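Side-chain contacts in amidase (Bacillus anthracis, PDB 5EWQ), which probably hydrolyses carboxylic acid amides to the free acid and ammonia: residues P25-N28 against Q29-I33; E65-T68 against S69-F73. All coordinates share one frame; numbering follows the deposited sequence.

Contact 1. Residues P25-N28 against Q29-I33; sequences PIHN and QLKGI
Pro25 meets the side chain of Gln29 through its carbonyl oxygen: Pro25 O lies 3.1 Å from Gln29 CG and equally 3.1 Å from Gln29 NE2. Gln29 is where the chain leaves helix 20-28, and its CG sits between the backbone N and the carbonyl carbon (chi1 56°), which folds the side chain back over the last turn. The amide is gripped from beyond the turn, NE2 by the carbonyl of Asn92 and OE1 by the backbone N of Met96. Next comes Ile26, which packs on Leu72, Ile75 and Gln76 of helix 64-79; its CG2 branch runs alongside Leu30, with Ile26 CG2 3.6 Å from Leu30 CD1, and the two point the same way. Leu30 CB also lies 3.2 Å from the backbone O of Ile26. On the exposed flank, His27 swings its ring beside its own carbonyl carbon (chi1 169°), and the extended Lys31 chain crosses it at a slant. What touches the imidazole is a methylene, Lys31 CE, 3.5 Å from His27 CE1, while the ammonium NZ is 4.8 Å from His27 ND1. The carbonyl of His27 accepts a weak hydrogen bond from the backbone, Leu30 N to His27 O at 3.5 Å. Asn28 ends the helix, and its backbone O lies 3.8 Å from Lys31 CG. The chemistry is thus divided by side: apolar contact and a doubly held amide face the protein, whereas the solvent flank has a lysine-histidine contact made through carbon, its nearest approach at CE, with NZ making no contact with ND1.

Contact 2. Residues E65-T68 against S69-F73; sequences EELT and SIYLF
Leu67 lays its isobutyl group alongside the ring of Tyr71 one helical turn on, the two side chains pointing the same way. Its CD1 methyl does most of the touching, with Leu67 CD1 3.6 Å from Tyr71 CE2 and 3.8 Å from Tyr71 OH, so the contact runs along one flank of the ring as far as the phenol oxygen. CG of Leu67 is anti to the backbone N (chi1 -180°), which tips the branch onward along the helix to reach the ring. The same flank of the ring rests near the backbone, Tyr71 CD2 approaching Leu67 O to 3.2 Å, and that oxygen also takes a weak hydrogen bond from the N of Tyr71.

Around the helix, Thr68 and Leu72 form a second parallel pair: Thr68 CG2 meets Leu72 CD1 at 4.0 Å. The threonine turns its methyl to this neighbour and its hydroxyl back to the carbonyl of Tyr64, so the polar branch is satisfied within the helix. Thr68 O receives Leu72 N at 3.1 Å. Ser69 likewise folds its hydroxyl onto the preceding turn, toward the carbonyl of Glu66, but OG is modelled too close to Glu66 O for the details of that bond to be trusted. Firmer is the backbone bond to the same oxygen, from Ile70 N to Glu66 O at 3.1 Å.

Glu65 and Glu66 send their carboxylates outward, to a salt bridge with Arg100 and a hydrogen bond with Asn37 respectively. Helix 64-79 lies between several neighbours: Thr68 and Ser69 pack on helix 95-104, Leu67 and Ile70 on helix 35-45, and Thr68, Tyr71 and Leu72 on strand 161-166 of the large mixed sheet.

Contact 2 is largely buried within one unbroken helix, whereas contact 1 lies at the surface, where helix 20-28 runs out into a loop. Their chemistry follows their place: helical backbone bonds, one of them weak, and apolar pairs one turn apart in 65-73, against a weak backbone bond and an amide tied to outside backbone atoms in 25-33. The two meet directly, with centres about 10 Å apart. Ile26 CD1 packs against Leu72 O at 3.3 Å, and Gln29 NE2 lies 3.5 Å from Leu72 CD1, so the end of helix 20-28 rests on helix 64-79. Both also touch helix 95-104, contact 1 through Gln29 and Leu30, contact 2 through Thr68 and Ser69.

Contact 1. Residues P25-N28 against Q29-I33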
loop_
_atom_site.group_PDB
_atom_site.type_symbol
_atom_site.label_atom_id
_atom_site.label_comp_id
_atom_site.label_asym_id
_atom_site.label_seq_id
_atom_site.Cartn_x
_atom_site.Cartn_y
_atom_site.Cartn_z
ATOM N N PRO A 25 -1.321 -19.643 13.664
ATOM C CA PRO A 25 -0.338 -18.785 14.333
ATOM C C PRO A 25 -0.981 -17.888 15.387
ATOM O O PRO A 25 -0.362 -17.603 16.410
ATOM C CB PRO A 25 0.242 -17.952 13.188
ATOM C CG PRO A 25 0.053 -18.794 11.985
ATOM C CD PRO A 25 -1.257 -19.495 12.198
ATOM N N ILE A 26 -2.213 -17.457 15.132
ATOM C CA ILE A 26 -2.957 -16.645 16.088
ATOM C C ILE A 26 -3.370 -17.474 17.303
ATOM O O ILE A 26 -3.201 -17.045 18.444
ATOM C CB ILE A 26 -4.211 -16.022 15.439
ATOM C CG1 ILE A 26 -3.808 -14.997 14.379
ATOM C CG2 ILE A 26 -5.092 -15.366 16.486
ATOM C CD1 ILE A 26 -4.984 -14.361 13.668
ATOM N N HIS A 27 -3.899 -18.667 17.048
ATOM C CA HIS A 27 -4.362 -19.553 18.112
ATOM C C HIS A 27 -3.229 -20.005 19.033
ATOM O O HIS A 27 -3.433 -20.186 20.232
ATOM C CB HIS A 27 -5.063 -20.776 17.513
ATOM C CG HIS A 27 -5.343 -21.862 18.507
ATOM N ND1 HIS A 27 -4.657 -23.057 18.516
ATOM C CD2 HIS A 27 -6.231 -21.930 19.527
ATOM C CE1 HIS A 27 -5.112 -23.816 19.496
ATOM N NE2 HIS A 27 -6.067 -23.156 20.125
ATOM N N ASN A 28 -2.040 -20.184 18.466
ATOM C CA ASN A 28 -0.892 -20.657 19.235
ATOM C C ASN A 28 -0.415 -19.647 20.273
ATOM O O ASN A 28 -0.108 -20.011 21.408
ATOM C CB ASN A 28 0.263 -21.019 18.298
ATOM C CG ASN A 28 0.024 -22.317 17.551
ATOM O OD1 ASN A 28 -0.679 -23.205 18.034
ATOM N ND2 ASN A 28 0.611 -22.435 16.364
ATOM N N GLN A 29 -0.355 -18.377 19.885
ATOM C CA GLN A 29 0.140 -17.339 20.783
ATOM C C GLN A 29 -0.999 -16.576 21.454
ATOM O O GLN A 29 -0.826 -15.435 21.883
ATOM C CB GLN A 29 1.054 -16.372 20.027
ATOM C CG GLN A 29 0.419 -15.732 18.807
ATOM C CD GLN A 29 1.444 -15.106 17.881
ATOM O OE1 GLN A 29 2.581 -14.850 18.276
ATOM N NE2 GLN A 29 1.047 -14.862 16.638
ATOM N N LEU A 30 -2.163 -17.213 21.544
ATOM C CA LEU A 30 -3.295 -16.648 22.272
ATOM C C LEU A 30 -3.912 -17.677 23.212
ATOM O O LEU A 30 -5.113 -17.645 23.480
ATOM C CB LEU A 30 -4.359 -16.118 21.308
ATOM C CG LEU A 30 -4.091 -14.774 20.627
ATOM C CD1 LEU A 30 -5.348 -14.274 19.932
ATOM C CD2 LEU A 30 -3.587 -13.743 21.623
ATOM N N LYS A 31 -3.086 -18.593 23.708
ATOM C CA LYS A 31 -3.539 -19.576 24.685
ATOM C C LYS A 31 -3.393 -19.019 26.096
ATOM O O LYS A 31 -4.250 -19.236 26.952
ATOM C CB LYS A 31 -2.757 -20.884 24.546
ATOM C CG LYS A 31 -3.044 -21.650 23.264
ATOM C CD LYS A 31 -2.327 -22.991 23.252
ATOM C CE LYS A 31 -2.643 -23.779 21.991
ATOM N NZ LYS A 31 -1.962 -25.103 21.977
ATOM N N GLY A 32 -2.302 -18.297 26.327
ATOM C CA GLY A 32 -2.054 -17.678 27.616
ATOM C C GLY A 32 -2.402 -16.203 27.615
ATOM O O GLY A 32 -1.578 -15.360 27.968
ATOM N N ILE A 33 -3.631 -15.893 27.214
ATOM C CA ILE A 33 -4.100 -14.513 27.172
ATOM C C ILE A 33 -5.505 -14.410 27.766
ATOM O O ILE A 33 -6.322 -15.322 27.620
ATOM C CB ILE A 33 -4.092 -13.957 25.723
ATOM C CG1 ILE A 33 -4.370 -12.451 25.710
ATOM C CG2 ILE A 33 -5.089 -14.702 24.847
ATOM C CD1 ILE A 33 -3.310 -11.626 26.403
#

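Contact 2. Residues E65-T68 against S69-F73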
loop_
_atom_site.group_PDB
_atom_site.type_symbol
_atom_site.label_atom_id
_atom_site.label_comp_id
_atom_site.label_asym_id
_atom_site.label_seq_id
_atom_site.Cartn_x
_atom_site.Cartn_y
_atom_site.Cartn_z
ATOM N N GLU A 65 2.652 -5.991 23.980
ATOM C CA GLU A 65 2.115 -7.346 23.961
ATOM C C GLU A 65 0.592 -7.319 23.877
ATOM O O GLU A 65 -0.014 -8.109 23.153
ATOM C CB GLU A 65 2.565 -8.120 25.202
ATOM C CG GLU A 65 2.072 -9.555 25.249
ATOM C CD GLU A 65 2.502 -10.277 26.510
ATOM O OE1 GLU A 65 2.151 -11.467 26.663
ATOM O OE2 GLU A 65 3.190 -9.658 27.349
ATOM N N GLU A 66 -0.017 -6.402 24.621
ATOM C CA GLU A 66 -1.464 -6.226 24.591
ATOM C C GLU A 66 -1.920 -5.690 23.240
ATOM O O GLU A 66 -2.943 -6.116 22.706
ATOM C CB GLU A 66 -1.918 -5.284 25.706
ATOM C CG GLU A 66 -1.805 -5.864 27.104
ATOM C CD GLU A 66 -2.199 -4.867 28.176
ATOM O OE1 GLU A 66 -1.454 -3.885 28.378
ATOM O OE2 GLU A 66 -3.255 -5.061 28.812
ATOM N N LEU A 67 -1.151 -4.750 22.696
ATOM C CA LEU A 67 -1.462 -4.146 21.405
ATOM C C LEU A 67 -1.462 -5.190 20.296
ATOM O O LEU A 67 -2.339 -5.192 19.432
ATOM C CB LEU A 67 -0.462 -3.034 21.082
ATOM C CG LEU A 67 -0.667 -2.298 19.758
ATOM C CD1 LEU A 67 -2.016 -1.600 19.737
ATOM C CD2 LEU A 67 0.457 -1.303 19.517
ATOM N N THR A 68 -0.475 -6.078 20.329
ATOM C CA THR A 68 -0.368 -7.144 19.342
ATOM C C THR A 68 -1.502 -8.152 19.512
ATOM O O THR A 68 -2.043 -8.664 18.531
ATOM C CB THR A 68 0.989 -7.870 19.444
ATOM O OG1 THR A 68 2.052 -6.920 19.300
ATOM C CG2 THR A 68 1.117 -8.934 18.364
ATOM N N SER A 69 -1.862 -8.421 20.764
ATOM C CA SER A 69 -2.918 -9.381 21.077
ATOM C C SER A 69 -4.265 -8.949 20.508
ATOM O O SER A 69 -5.025 -9.772 20.000
ATOM C CB SER A 69 -3.035 -9.573 22.591
ATOM O OG SER A 69 -3.495 -8.391 23.221
ATOM N N ILE A 70 -4.554 -7.654 20.601
ATOM C CA ILE A 70 -5.811 -7.108 20.101
ATOM C C ILE A 70 -5.936 -7.295 18.594
ATOM O O ILE A 70 -6.966 -7.753 18.099
ATOM C CB ILE A 70 -5.948 -5.610 20.438
ATOM C CG1 ILE A 70 -5.972 -5.405 21.954
ATOM C CG2 ILE A 70 -7.206 -5.031 19.809
ATOM C CD1 ILE A 70 -6.037 -3.955 22.372
ATOM N N TYR A 71 -4.878 -6.947 17.871
ATOM C CA TYR A 71 -4.863 -7.069 16.418
ATOM C C TYR A 71 -5.036 -8.517 15.971
ATOM O O TYR A 71 -5.840 -8.805 15.085
ATOM C CB TYR A 71 -3.566 -6.491 15.852
ATOM C CG TYR A 71 -3.494 -4.986 15.944
ATOM C CD1 TYR A 71 -4.593 -4.201 15.625
ATOM C CD2 TYR A 71 -2.335 -4.350 16.363
ATOM C CE1 TYR A 71 -4.538 -2.823 15.709
ATOM C CE2 TYR A 71 -2.270 -2.973 16.454
ATOM C CZ TYR A 71 -3.374 -2.215 16.125
ATOM O OH TYR A 71 -3.318 -0.842 16.211
ATOM N N LEU A 72 -4.285 -9.422 16.591
ATOM C CA LEU A 72 -4.390 -10.845 16.287
ATOM C C LEU A 72 -5.797 -11.360 16.574
ATOM O O LEU A 72 -6.327 -12.191 15.836
ATOM C CB LEU A 72 -3.365 -11.646 17.092
ATOM C CG LEU A 72 -1.890 -11.379 16.792
ATOM C CD1 LEU A 72 -1.002 -12.235 17.683
ATOM C CD2 LEU A 72 -1.586 -11.630 15.323
ATOM N N PHE A 73 -6.393 -10.856 17.648
ATOM C CA PHE A 73 -7.747 -11.240 18.026
ATOM C C PHE A 73 -8.763 -10.731 17.007
ATOM O O PHE A 73 -9.725 -11.424 16.678
ATOM C CB PHE A 73 -8.082 -10.713 19.423
ATOM C CG PHE A 73 -9.474 -11.041 19.879
ATOM C CD1 PHE A 73 -9.829 -12.344 20.183
ATOM C CD2 PHE A 73 -10.425 -10.043 20.016
ATOM C CE1 PHE A 73 -11.109 -12.648 20.607
ATOM C CE2 PHE A 73 -11.707 -10.340 20.440
ATOM C CZ PHE A 73 -12.049 -11.644 20.737
#